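Long-range contact in citrinin polyketide synthase (Monascus purpureus, PDB 5MPT), which builds the keto-aldehyde precursor of the mycotoxin citrinin and, through the domain crystallised here, C-methylates the growing polyketide chain: residues Gly8-Pro13 with Lys199-Thr204. Residues are numbered along the deposited sequence; the frame is centred on the assembly and turned at random.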
loop_
_atom_site.group_PDB
_atom_site.type_symbol
_atom_site.label_atom_id
_atom_site.label_comp_id
_atom_site.label_asym_id
_atom_site.label_seq_id
_atom_site.Cartn_x
_atom_site.Cartn_y
_atom_site.Cartn_z
ATOM N N GLY A 8 25.662 20.172 -8.968
ATOM C CA GLY A 8 25.674 20.473 -7.554
ATOM C C GLY A 8 24.260 20.417 -7.006
ATOM O O GLY A 8 23.353 21.080 -7.523
ATOM N N GLY A 9 24.066 19.604 -5.968
ATOM C CA GLY A 9 22.803 19.512 -5.275
ATOM C C GLY A 9 22.850 20.208 -3.924
ATOM O O GLY A 9 23.893 20.641 -3.428
ATOM N N SER A 10 21.668 20.285 -3.324
ATOM C CA SER A 10 21.496 20.937 -2.042
ATOM C C SER A 10 22.344 20.251 -0.963
ATOM O O SER A 10 22.671 19.060 -1.045
ATOM C CB SER A 10 20.005 20.890 -1.671
ATOM O OG SER A 10 19.733 21.366 -0.348
ATOM N N ILE A 11 22.634 21.003 0.094
ATOM C CA ILE A 11 23.182 20.440 1.325
ATOM C C ILE A 11 22.055 19.794 2.114
ATOM O O ILE A 11 20.970 20.377 2.246
ATOM C CB ILE A 11 23.861 21.532 2.160
ATOM C CG1 ILE A 11 25.047 22.090 1.398
ATOM C CG2 ILE A 11 24.336 20.946 3.488
ATOM C CD1 ILE A 11 25.744 23.179 2.108
ATOM N N LEU A 12 22.318 18.626 2.700
ATOM C CA LEU A 12 21.294 17.871 3.434
ATOM C C LEU A 12 21.897 17.377 4.741
ATOM O O LEU A 12 22.392 16.252 4.828
ATOM C CB LEU A 12 20.742 16.722 2.594
ATOM C CG LEU A 12 19.677 15.916 3.288
ATOM C CD1 LEU A 12 18.574 16.821 3.848
ATOM C CD2 LEU A 12 19.129 14.908 2.257
ATOM N N PRO A 13 21.943 18.233 5.766
ATOM C CA PRO A 13 22.538 17.809 7.042
ATOM C C PRO A 13 21.741 16.675 7.680
ATOM O O PRO A 13 20.505 16.638 7.610
ATOM C CB PRO A 13 22.492 19.082 7.905
ATOM C CG PRO A 13 22.169 20.203 6.967
ATOM C CD PRO A 13 21.403 19.602 5.834
ATOM N N LYS A 199 12.779 23.433 6.023
ATOM C CA LYS A 199 13.047 24.602 6.878
ATOM C C LYS A 199 14.436 24.581 7.488
ATOM O O LYS A 199 14.912 25.633 7.940
ATOM C CB LYS A 199 12.028 24.682 8.048
ATOM C CG LYS A 199 10.632 25.144 7.724
ATOM C CD LYS A 199 9.714 24.889 8.941
ATOM C CE LYS A 199 8.532 25.864 9.042
ATOM N NZ LYS A 199 7.824 26.066 7.749
ATOM N N ARG A 200 15.083 23.420 7.529
ATOM C CA ARG A 200 16.358 23.209 8.189
ATOM C C ARG A 200 17.495 23.060 7.195
ATOM O O ARG A 200 18.623 22.740 7.594
ATOM C CB ARG A 200 16.292 21.972 9.078
ATOM C CG ARG A 200 15.466 22.193 10.343
ATOM C CD ARG A 200 14.691 20.932 10.754
ATOM N NE ARG A 200 14.095 21.050 12.085
ATOM C CZ ARG A 200 12.833 21.394 12.333
ATOM N NH1 ARG A 200 11.987 21.668 11.343
ATOM N NH2 ARG A 200 12.424 21.479 13.592
ATOM N N LEU A 201 17.217 23.271 5.893
ATOM C CA LEU A 201 18.233 23.076 4.873
ATOM C C LEU A 201 18.959 24.385 4.593
ATOM O O LEU A 201 18.337 25.454 4.593
ATOM C CB LEU A 201 17.610 22.571 3.587
ATOM C CG LEU A 201 16.911 21.225 3.780
ATOM C CD1 LEU A 201 16.516 20.609 2.435
ATOM C CD2 LEU A 201 17.797 20.248 4.569
ATOM N N PRO A 202 20.278 24.328 4.355
ATOM C CA PRO A 202 20.979 25.492 3.806
ATOM C C PRO A 202 20.403 25.816 2.441
ATOM O O PRO A 202 19.917 24.934 1.731
ATOM C CB PRO A 202 22.439 25.026 3.714
ATOM C CG PRO A 202 22.552 23.917 4.745
ATOM C CD PRO A 202 21.192 23.225 4.693
ATOM N N ASN A 203 20.431 27.083 2.098
ATOM C CA ASN A 203 20.014 27.591 0.794
ATOM C C ASN A 203 21.257 27.982 0.003
ATOM O O ASN A 203 21.892 29.007 0.289
ATOM C CB ASN A 203 19.079 28.787 0.966
ATOM C CG ASN A 203 18.409 29.204 -0.327
ATOM O OD1 ASN A 203 18.897 28.897 -1.415
ATOM N ND2 ASN A 203 17.273 29.900 -0.216
ATOM N N THR A 204 21.588 27.197 -1.018
ATOM C CA THR A 204 22.714 27.492 -1.893
ATOM C C THR A 204 22.273 27.792 -3.318
ATOM O O THR A 204 23.123 28.026 -4.178
ATOM C CB THR A 204 23.719 26.341 -1.906
ATOM O OG1 THR A 204 23.042 25.122 -2.252
ATOM C CG2 THR A 204 24.383 26.185 -0.551
HETATM O O HOH W 1 22.203 23.699 0.169
#
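The loop leading into helix 14-26, near the N-terminus of the crystallised fragment, lies against the connection from helix 181-198 to strand 208-213, a central strand of the methyltransferase sheet; Ile11 meets Pro202, and Leu12 and Pro13 meet Leu201. Ile11 crosses the proline ring at about a right angle, its CG2 3.7 Å from CG of Pro202. Its chi1 of -64° sets CG1 anti to the carbonyl carbon, and an extended chi2 carries CD1 on to Pro202 CB and, at 4.2 Å, to CG2 of Thr204. The branched isoleucine thus spreads over both neighbours. Pro13, at the N-cap position of helix 14-26, points its ring tip to tip at that of Pro202, CD to CD 3.8 Å apart. Proline suits both places: neither residue has an N-H to leave without an acceptor, and the compact rings present CH2 groups to each other. Deeper in, Leu12 and Leu201 lie side by side and point the same way. Although CB of Leu12 points away, its branched end reaches back, bringing CD1 to 3.6 Å from CD2 of Leu201. The leucine pair also rests on helix 14-26, Leu12 on Ile17 and Leu201 on Ala16, an apolar setting that suits both. The strand order 3-2-1-4-5-7-6 marks a class I, Rossmann-like methyltransferase fold, and the N-terminal segment packs beside the entry to its first strand, away from the S-adenosylhomocysteine pocket. A water links the two loops: it accepts from Ile11 N at 2.7 Å and donates to Pro202 O and, at 2.9 Å, to Thr204 OG1, which also bonds Glu206. The small hydroxyl of buried Ser10 pairs within its own loop, OG donating a hydrogen bond to Ile11 O at 3.0 Å from 45° above the carbonyl plane; its carbonyl oxygen accepts one from His280 NE2.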